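Local structure of Alp7A (Bacillus subtilis, 5EC0) at residues Gly216-Leu222 with Ser235-Thr240. The protein binds adenine nucleotide and, as a plasmid-encoded actin-like protein of the bacterial cytoskeleton, probably forms filaments that segregate its plasmid. Residues are numbered along the deposited sequence; the frame is centred on the assembly and turned at random.
Sequences GTDDLVL and SFVSNT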
loop_
_atom_site.group_PDB
_atom_site.type_symbol
_atom_site.label_atom_id
_atom_site.label_comp_id
_atom_site.label_asym_id
_atom_site.label_seq_id
_atom_site.Cartn_x
_atom_site.Cartn_y
_atom_site.Cartn_z
ATOM N N GLY A 216 -4.721 3.198 9.044
ATOM C CA GLY A 216 -5.462 4.426 9.299
ATOM C C GLY A 216 -6.916 4.449 8.855
ATOM O O GLY A 216 -7.698 5.289 9.314
ATOM N N THR A 217 -7.279 3.551 7.944
ATOM C CA THR A 217 -8.677 3.393 7.516
ATOM C C THR A 217 -9.044 1.924 7.330
ATOM O O THR A 217 -8.169 1.056 7.184
ATOM C CB THR A 217 -8.986 4.112 6.172
ATOM O OG1 THR A 217 -8.269 3.478 5.109
ATOM C CG2 THR A 217 -8.622 5.595 6.219
ATOM N N ASP A 218 -10.345 1.661 7.309
ATOM C CA ASP A 218 -10.865 0.353 6.930
ATOM C C ASP A 218 -11.895 0.517 5.814
ATOM O O ASP A 218 -12.956 1.097 6.022
ATOM C CB ASP A 218 -11.466 -0.354 8.144
ATOM C CG ASP A 218 -10.435 -0.599 9.223
ATOM O OD1 ASP A 218 -9.485 -1.371 8.972
ATOM O OD2 ASP A 218 -10.556 -0.010 10.316
ATOM N N ASP A 219 -11.564 0.022 4.627
ATOM C CA ASP A 219 -12.391 0.254 3.443
ATOM C C ASP A 219 -13.057 -1.031 2.963
ATOM O O ASP A 219 -12.409 -2.073 2.830
ATOM C CB ASP A 219 -11.552 0.862 2.318
ATOM C CG ASP A 219 -10.664 2.002 2.802
ATOM O OD1 ASP A 219 -11.147 3.146 2.871
ATOM O OD2 ASP A 219 -9.484 1.746 3.123
ATOM N N LEU A 220 -14.355 -0.953 2.702
ATOM C CA LEU A 220 -15.107 -2.137 2.319
ATOM C C LEU A 220 -15.792 -1.956 0.975
ATOM O O LEU A 220 -16.359 -0.892 0.687
ATOM C CB LEU A 220 -16.140 -2.481 3.396
ATOM C CG LEU A 220 -15.575 -2.744 4.799
ATOM C CD1 LEU A 220 -15.647 -1.499 5.656
ATOM C CD2 LEU A 220 -16.325 -3.878 5.466
ATOM N N VAL A 221 -15.723 -2.997 0.150
ATOM C CA VAL A 221 -16.379 -2.999 -1.153
ATOM C C VAL A 221 -17.318 -4.201 -1.288
ATOM O O VAL A 221 -16.935 -5.326 -0.975
ATOM C CB VAL A 221 -15.361 -3.044 -2.293
ATOM C CG1 VAL A 221 -16.027 -2.626 -3.595
ATOM C CG2 VAL A 221 -14.191 -2.138 -1.979
ATOM N N LEU A 222 -18.543 -3.973 -1.748
ATOM C CA LEU A 222 -19.477 -5.088 -1.941
ATOM C C LEU A 222 -19.412 -5.572 -3.394
ATOM O O LEU A 222 -19.808 -4.854 -4.315
ATOM C CB LEU A 222 -20.900 -4.682 -1.544
ATOM C CG LEU A 222 -22.000 -5.756 -1.585
ATOM C CD1 LEU A 222 -21.613 -6.920 -0.692
ATOM C CD2 LEU A 222 -23.354 -5.178 -1.150
ATOM N N SER A 235 -21.810 0.756 -2.744
ATOM C CA SER A 235 -21.065 -0.482 -2.523
ATOM C C SER A 235 -19.634 -0.222 -2.058
ATOM O O SER A 235 -18.865 -1.165 -1.854
ATOM C CB SER A 235 -21.040 -1.326 -3.799
ATOM O OG SER A 235 -22.354 -1.570 -4.275
ATOM N N PHE A 236 -19.295 1.058 -1.903
ATOM C CA PHE A 236 -17.962 1.490 -1.481
ATOM C C PHE A 236 -18.066 2.225 -0.159
ATOM O O PHE A 236 -18.703 3.276 -0.100
ATOM C CB PHE A 236 -17.314 2.453 -2.494
ATOM C CG PHE A 236 -17.082 1.887 -3.868
ATOM C CD1 PHE A 236 -18.090 1.918 -4.829
ATOM C CD2 PHE A 236 -15.826 1.420 -4.233
ATOM C CE1 PHE A 236 -17.864 1.440 -6.110
ATOM C CE2 PHE A 236 -15.584 0.932 -5.509
ATOM C CZ PHE A 236 -16.607 0.944 -6.454
ATOM N N VAL A 237 -17.425 1.726 0.895
ATOM C CA VAL A 237 -17.506 2.418 2.179
ATOM C C VAL A 237 -16.145 2.493 2.872
ATOM O O VAL A 237 -15.388 1.529 2.865
ATOM C CB VAL A 237 -18.537 1.740 3.111
ATOM C CG1 VAL A 237 -18.461 2.316 4.517
ATOM C CG2 VAL A 237 -19.962 1.885 2.547
ATOM N N SER A 238 -15.837 3.658 3.447
ATOM C CA SER A 238 -14.623 3.842 4.234
ATOM C C SER A 238 -14.932 4.186 5.699
ATOM O O SER A 238 -15.816 4.995 5.969
ATOM C CB SER A 238 -13.758 4.932 3.609
ATOM O OG SER A 238 -12.455 4.919 4.162
ATOM N N ASN A 239 -14.203 3.574 6.638
ATOM C CA ASN A 239 -14.350 3.879 8.076
ATOM C C ASN A 239 -13.112 4.510 8.701
ATOM O O ASN A 239 -11.999 4.204 8.279
ATOM C CB ASN A 239 -14.663 2.609 8.854
ATOM C CG ASN A 239 -16.045 2.088 8.588
ATOM O OD1 ASN A 239 -17.030 2.623 9.091
ATOM N ND2 ASN A 239 -16.131 1.028 7.797
ATOM N N THR A 240 -13.295 5.351 9.724
ATOM C CA THR A 240 -12.156 5.909 10.455
ATOM C C THR A 240 -12.312 5.942 11.994
ATOM O O THR A 240 -12.738 6.942 12.585
ATOM C CB THR A 240 -11.831 7.325 9.954
ATOM O OG1 THR A 240 -11.747 7.309 8.522
ATOM C CG2 THR A 240 -10.500 7.793 10.522
HETATM O O HOH W 1 -22.343 -3.982 -5.401
#
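Strands 218-222 and 236-239 pair antiparallel, their axes 4.7 Å apart at closest approach. Two hydrogen-bonded pairs carry the ladder: Asp218 N to Asn239 O (3.2 Å) with Asn239 N to Asp218 O (2.8 Å), and Leu220 N to Val237 O (2.7 Å) with Val237 N to Leu220 O (2.8 Å). Leu222 N to Ser235 O (2.8 Å) extends it, and a water bridges Leu222 O and Ser235 OG at that end. At the non-hydrogen-bonded pair Asp219-Ser238, Ser238 OG donates to Asp219 OD1 (2.6 Å), while Thr217 OG1 donates to Asp219 OD2 (2.9 Å), so both carboxylate oxygens are held; this side chain lies about 6 Å from a bound magnesium ion. On the same face Val221 CG1 meets Phe236 CE2 (4.1 Å); on the other, Leu220 CD1 lies 3.3 Å from Asn239 ND2. Gly216 leads in from the phosphate-binding turn of the actin-like ATPase fold, its N weakly hydrogen-bonded to ADP O2B. Strand 236-239 edges the five-stranded sheet, with strand 207-213 beyond 218-223. Helix 292-313 packs on the Asp218, Leu220 and Val237 face, where Lys306 salt-bridges Asp218; helix 131-134 touches Val221, Phe236 and Ser238 on the opposite face.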